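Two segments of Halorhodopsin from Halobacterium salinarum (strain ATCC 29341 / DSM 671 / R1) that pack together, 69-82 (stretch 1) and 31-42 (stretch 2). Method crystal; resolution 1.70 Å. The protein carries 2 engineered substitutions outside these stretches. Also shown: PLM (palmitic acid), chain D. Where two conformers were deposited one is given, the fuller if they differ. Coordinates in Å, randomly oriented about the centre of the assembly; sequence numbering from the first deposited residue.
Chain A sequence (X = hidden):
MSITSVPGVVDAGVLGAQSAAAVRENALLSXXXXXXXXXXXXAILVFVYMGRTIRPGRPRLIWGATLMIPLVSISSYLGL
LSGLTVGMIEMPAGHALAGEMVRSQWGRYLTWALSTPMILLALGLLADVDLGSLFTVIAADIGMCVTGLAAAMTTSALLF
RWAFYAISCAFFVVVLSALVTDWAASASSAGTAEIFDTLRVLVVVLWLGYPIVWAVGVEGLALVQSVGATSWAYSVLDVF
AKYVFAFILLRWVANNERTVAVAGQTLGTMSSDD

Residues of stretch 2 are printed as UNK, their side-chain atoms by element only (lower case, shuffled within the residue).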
# COMPACT_ATOMS: atom_id res chain seq x y z
N ILE A 69 -8.75 -7.28 12.42
CA ILE A 69 -9.52 -6.05 12.46
C ILE A 69 -9.25 -5.35 13.78
O ILE A 69 -8.89 -4.17 13.80
CB ILE A 69 -11.03 -6.32 12.26
CG1 ILE A 69 -11.26 -6.79 10.82
CG2 ILE A 69 -11.84 -5.06 12.56
CD1 ILE A 69 -12.65 -7.34 10.54
N PRO A 70 -9.39 -6.06 14.92
CA PRO A 70 -9.12 -5.38 16.19
C PRO A 70 -7.62 -5.17 16.42
O PRO A 70 -7.23 -4.29 17.19
CB PRO A 70 -9.76 -6.31 17.22
CG PRO A 70 -9.63 -7.67 16.58
CD PRO A 70 -10.01 -7.38 15.15
N LEU A 71 -6.79 -5.96 15.76
CA LEU A 71 -5.34 -5.81 15.89
C LEU A 71 -4.91 -4.47 15.28
O LEU A 71 -4.14 -3.73 15.89
CB LEU A 71 -4.61 -6.96 15.18
CG LEU A 71 -4.53 -8.27 15.96
CD1 LEU A 71 -3.98 -9.37 15.07
CD2 LEU A 71 -3.65 -8.07 17.19
N VAL A 72 -5.43 -4.17 14.10
CA VAL A 72 -5.11 -2.89 13.44
C VAL A 72 -5.71 -1.75 14.26
O VAL A 72 -5.11 -0.68 14.40
CB VAL A 72 -5.69 -2.84 12.00
CG1 VAL A 72 -5.37 -1.48 11.35
CG2 VAL A 72 -5.11 -3.98 11.17
N SER A 73 -6.90 -1.99 14.81
CA SER A 73 -7.58 -0.98 15.62
C SER A 73 -6.75 -0.58 16.84
O SER A 73 -6.58 0.61 17.11
CB SER A 73 -8.95 -1.50 16.07
OG SER A 73 -9.65 -0.51 16.79
N ILE A 74 -6.23 -1.56 17.58
CA ILE A 74 -5.43 -1.24 18.76
C ILE A 74 -4.23 -0.40 18.35
O ILE A 74 -3.86 0.55 19.04
CB ILE A 74 -4.90 -2.51 19.48
CG1 ILE A 74 -6.08 -3.33 20.00
CG2 ILE A 74 -4.00 -2.10 20.64
CD1 ILE A 74 -5.66 -4.57 20.76
N SER A 75 -3.62 -0.76 17.22
CA SER A 75 -2.47 -0.03 16.71
C SER A 75 -2.85 1.43 16.49
O SER A 75 -2.08 2.34 16.82
CB SER A 75 -2.01 -0.63 15.38
OG SER A 75 -1.03 0.19 14.76
N SER A 76 -4.03 1.66 15.93
CA SER A 76 -4.49 3.01 15.66
C SER A 76 -4.61 3.82 16.95
O SER A 76 -4.11 4.94 17.04
CB SER A 76 -5.85 2.99 14.96
OG SER A 76 -6.29 4.31 14.68
N TYR A 77 -5.28 3.26 17.95
CA TYR A 77 -5.46 3.96 19.20
C TYR A 77 -4.15 4.23 19.95
O TYR A 77 -4.03 5.25 20.63
CB TYR A 77 -6.48 3.21 20.07
CG TYR A 77 -7.89 3.46 19.59
CD1 TYR A 77 -8.54 4.67 19.87
CD2 TYR A 77 -8.55 2.53 18.78
CE1 TYR A 77 -9.81 4.95 19.35
CE2 TYR A 77 -9.82 2.80 18.26
CZ TYR A 77 -10.44 4.01 18.55
OH TYR A 77 -11.68 4.29 18.01
N LEU A 78 -3.17 3.34 19.81
CA LEU A 78 -1.87 3.55 20.44
C LEU A 78 -1.19 4.74 19.76
O LEU A 78 -0.53 5.56 20.41
CB LEU A 78 -0.98 2.32 20.29
CG LEU A 78 -1.46 1.03 20.95
CD1 LEU A 78 -0.49 -0.11 20.61
CD2 LEU A 78 -1.55 1.23 22.47
N GLY A 79 -1.35 4.83 18.45
CA GLY A 79 -0.77 5.94 17.71
C GLY A 79 -1.34 7.24 18.22
O GLY A 79 -0.62 8.22 18.44
N LEU A 80 -2.66 7.25 18.43
CA LEU A 80 -3.33 8.44 18.94
C LEU A 80 -2.95 8.76 20.38
O LEU A 80 -2.56 9.88 20.70
CB LEU A 80 -4.85 8.27 18.84
CG LEU A 80 -5.42 8.03 17.44
CD1 LEU A 80 -6.94 7.85 17.52
CD2 LEU A 80 -5.07 9.21 16.54
N LEU A 81 -3.06 7.76 21.25
CA LEU A 81 -2.73 7.95 22.66
C LEU A 81 -1.31 8.49 22.85
O LEU A 81 -1.09 9.41 23.64
CB LEU A 81 -2.88 6.62 23.41
CG LEU A 81 -4.29 6.28 23.91
CD1 LEU A 81 -4.32 4.88 24.49
CD2 LEU A 81 -4.72 7.31 24.95
N SER A 82 -0.37 7.91 22.11
CA SER A 82 1.03 8.31 22.21
C SER A 82 1.31 9.69 21.61
O SER A 82 2.36 10.28 21.88
CB SER A 82 1.91 7.29 21.51
OG SER A 82 1.81 7.44 20.10
N UNK A 31 -10.47 9.34 27.56
CA UNK A 31 -11.30 8.15 27.74
C UNK A 31 -11.77 7.54 26.42
O UNK A 31 -11.86 6.32 26.30
c UNK A 31 -12.51 8.47 28.63
o UNK A 31 -13.26 9.58 28.14
N UNK A 32 -12.05 8.37 25.42
CA UNK A 32 -12.51 7.89 24.12
C UNK A 32 -11.46 7.01 23.45
O UNK A 32 -11.77 6.21 22.56
c UNK A 32 -12.87 9.06 23.20
o UNK A 32 -11.70 9.74 22.77
N UNK A 33 -10.20 7.16 23.86
CA UNK A 33 -9.12 6.38 23.29
C UNK A 33 -8.81 5.13 24.11
O UNK A 33 -8.72 4.03 23.58
c UNK A 33 -6.75 9.36 22.44
c UNK A 33 -8.06 8.58 22.44
c UNK A 33 -8.54 8.33 21.01
c UNK A 33 -7.86 7.24 23.16
N UNK A 34 -8.66 5.30 25.42
CA UNK A 34 -8.36 4.15 26.29
C UNK A 34 -9.47 3.12 26.26
O UNK A 34 -9.21 1.92 26.34
c UNK A 34 -6.78 5.18 27.96
c UNK A 34 -6.48 6.46 28.32
c UNK A 34 -2.81 3.80 27.79
c UNK A 34 -4.50 5.43 28.14
c UNK A 34 -3.14 5.09 28.11
c UNK A 34 -5.16 3.18 27.52
n UNK A 34 -5.11 6.62 28.42
c UNK A 34 -5.52 4.49 27.84
c UNK A 34 -3.80 2.84 27.49
c UNK A 34 -8.13 4.60 27.73
N UNK A 35 -10.71 3.58 26.15
CA UNK A 35 -11.85 2.67 26.13
C UNK A 35 -11.71 1.66 24.99
O UNK A 35 -11.99 0.47 25.18
c UNK A 35 -13.22 4.19 24.66
c UNK A 35 -13.19 3.43 25.97
c UNK A 35 -14.36 2.45 26.04
N UNK A 36 -11.25 2.10 23.82
CA UNK A 36 -11.12 1.15 22.72
C UNK A 36 -9.85 0.32 22.73
O UNK A 36 -9.78 -0.71 22.06
c UNK A 36 -12.81 1.98 21.04
c UNK A 36 -11.33 1.84 21.37
o UNK A 36 -13.66 1.36 21.70
n UNK A 36 -13.13 2.77 20.03
N UNK A 37 -8.84 0.75 23.47
CA UNK A 37 -7.64 -0.07 23.56
C UNK A 37 -8.11 -1.31 24.33
O UNK A 37 -7.76 -2.44 23.99
c UNK A 37 -6.52 0.63 24.35
c UNK A 37 -5.92 1.75 23.50
c UNK A 37 -5.43 -0.37 24.72
N UNK A 38 -8.93 -1.09 25.35
CA UNK A 38 -9.45 -2.19 26.15
C UNK A 38 -10.43 -3.05 25.37
O UNK A 38 -10.33 -4.28 25.37
c UNK A 38 -10.11 -1.65 27.41
N UNK A 39 -11.39 -2.42 24.71
CA UNK A 39 -12.38 -3.18 23.95
C UNK A 39 -11.76 -3.95 22.80
O UNK A 39 -12.14 -5.09 22.54
c UNK A 39 -14.38 -1.64 24.55
c UNK A 39 -14.97 -2.77 25.40
c UNK A 39 -15.49 -0.80 23.94
c UNK A 39 -13.50 -2.25 23.45
N UNK A 40 -10.80 -3.35 22.11
CA UNK A 40 -10.14 -4.04 21.01
C UNK A 40 -9.33 -5.20 21.59
O UNK A 40 -9.22 -6.26 20.98
c UNK A 40 -9.23 -3.07 20.25
N UNK A 41 -8.78 -4.99 22.78
CA UNK A 41 -8.00 -6.03 23.44
C UNK A 41 -8.90 -7.21 23.80
O UNK A 41 -8.54 -8.37 23.61
N UNK A 42 -10.08 -6.90 24.33
CA UNK A 42 -11.04 -7.94 24.70
C UNK A 42 -11.54 -8.68 23.46
O UNK A 42 -11.71 -9.91 23.48
c UNK A 42 -13.31 -8.39 25.71
c UNK A 42 -11.74 -6.75 26.79
c UNK A 42 -12.81 -6.07 27.60
c UNK A 42 -12.23 -7.33 25.47
C1 PLM D . -0.43 3.28 13.34
O1 PLM D . 0.41 3.71 14.15
O2 PLM D . -1.41 2.59 13.71
C2 PLM D . -0.23 3.63 11.88
C3 PLM D . -0.32 2.47 10.89
C4 PLM D . -0.12 3.04 9.49
C5 PLM D . -0.19 1.92 8.47
C6 PLM D . -1.22 2.18 7.40
C7 PLM D . -0.95 1.14 6.33
C8 PLM D . -1.90 1.25 5.16
C9 PLM D . -1.59 0.16 4.16
CA PLM D . -2.50 0.25 2.95
CB PLM D . -2.63 -0.95 2.03
CC PLM D . -3.20 -2.23 2.62
CD PLM D . -3.29 -3.27 1.52
CE PLM D . -3.87 -4.58 2.05
CF PLM D . -3.72 -5.65 0.97
CG PLM D . -4.30 -6.97 1.44

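Position 31 carries one carbon and then one oxygen. The CA-to-CB bond points away from stretch 1, and nothing there is touched. A single CH2 ending in a hydroxyl is serine: Ser31.

Position 32 again has one carbon followed by one oxygen. Its backbone O lies 4.0 Å from Tyr77 CE1, while the side chain stays clear of stretch 1. This is Ser32.

Position 33 has four carbons, forked at the second, which is the leucine pattern. Its CB is 3.6 Å from Leu81 CD2, and one branch end packs on Tyr77 and Leu80. This is Leu33, with CD2 3.8 Å from Tyr77 CD1 and 3.9 Å from Leu80 CD1.

Position 34 has one carbon and then fused five- and six-membered rings holding eight carbons and one nitrogen. The CA-to-CB bond points away, but the ring end comes nearer. Leu81 CD1 sits 3.4 Å from the centroid of the six-membered ring, almost on its normal, a CH-pi contact. The indole makes it Trp34.

Position 35 has three carbons, one carrying the other two. It does not reach stretch 1. The branch at CB makes it Val35.

Position 36 has two carbons, the second carrying one oxygen and one nitrogen. The nitrogen lies by the Tyr77 hydroxyl, and CB lies over the Tyr77 ring, 3.7 Å from its centroid. This short amide is Asn36, whose ND2 donates a hydrogen bond to Tyr77 OH at 2.9 Å.

Position 37 has three carbons branched at CB. One branch packs on Tyr77 and Leu81. It is Val37, with CG2 3.8 Å from Tyr77 CB and 3.7 Å from Leu81 CD1.

Position 38 has one carbon, pointing away: Ala38.

Position 39 has four carbons forked at the second, and makes no contact. It is Leu39.

Position 40 has one carbon, pointing toward stretch 1. This CB is only 3.2 Å from Ile74 CG1. It is Ala40.

Position 41 has no side-chain atoms. Its backbone N is 3.7 Å from Ile74 CD1. It is Gly41.

Position 42 has four carbons forked at the first, one arm two carbons long. This is Ile42, on the surface and away from stretch 1.

The two helices run nearly antiparallel, at 159°, with axes 8.8 Å apart at closest approach. The small Ala40 faces Pro70, with CA atoms 5.1 Å apart. Toward the other end, Leu33, Trp34 and Val37 all pack against Leu81. Between these regions Tyr77 joins a polar link to Asn36 with packing on Leu33 and Val37. The contact is otherwise largely apolar and buries 634 Å² in all.

Stretch 2 (31-42) SSLWVNVALAGI
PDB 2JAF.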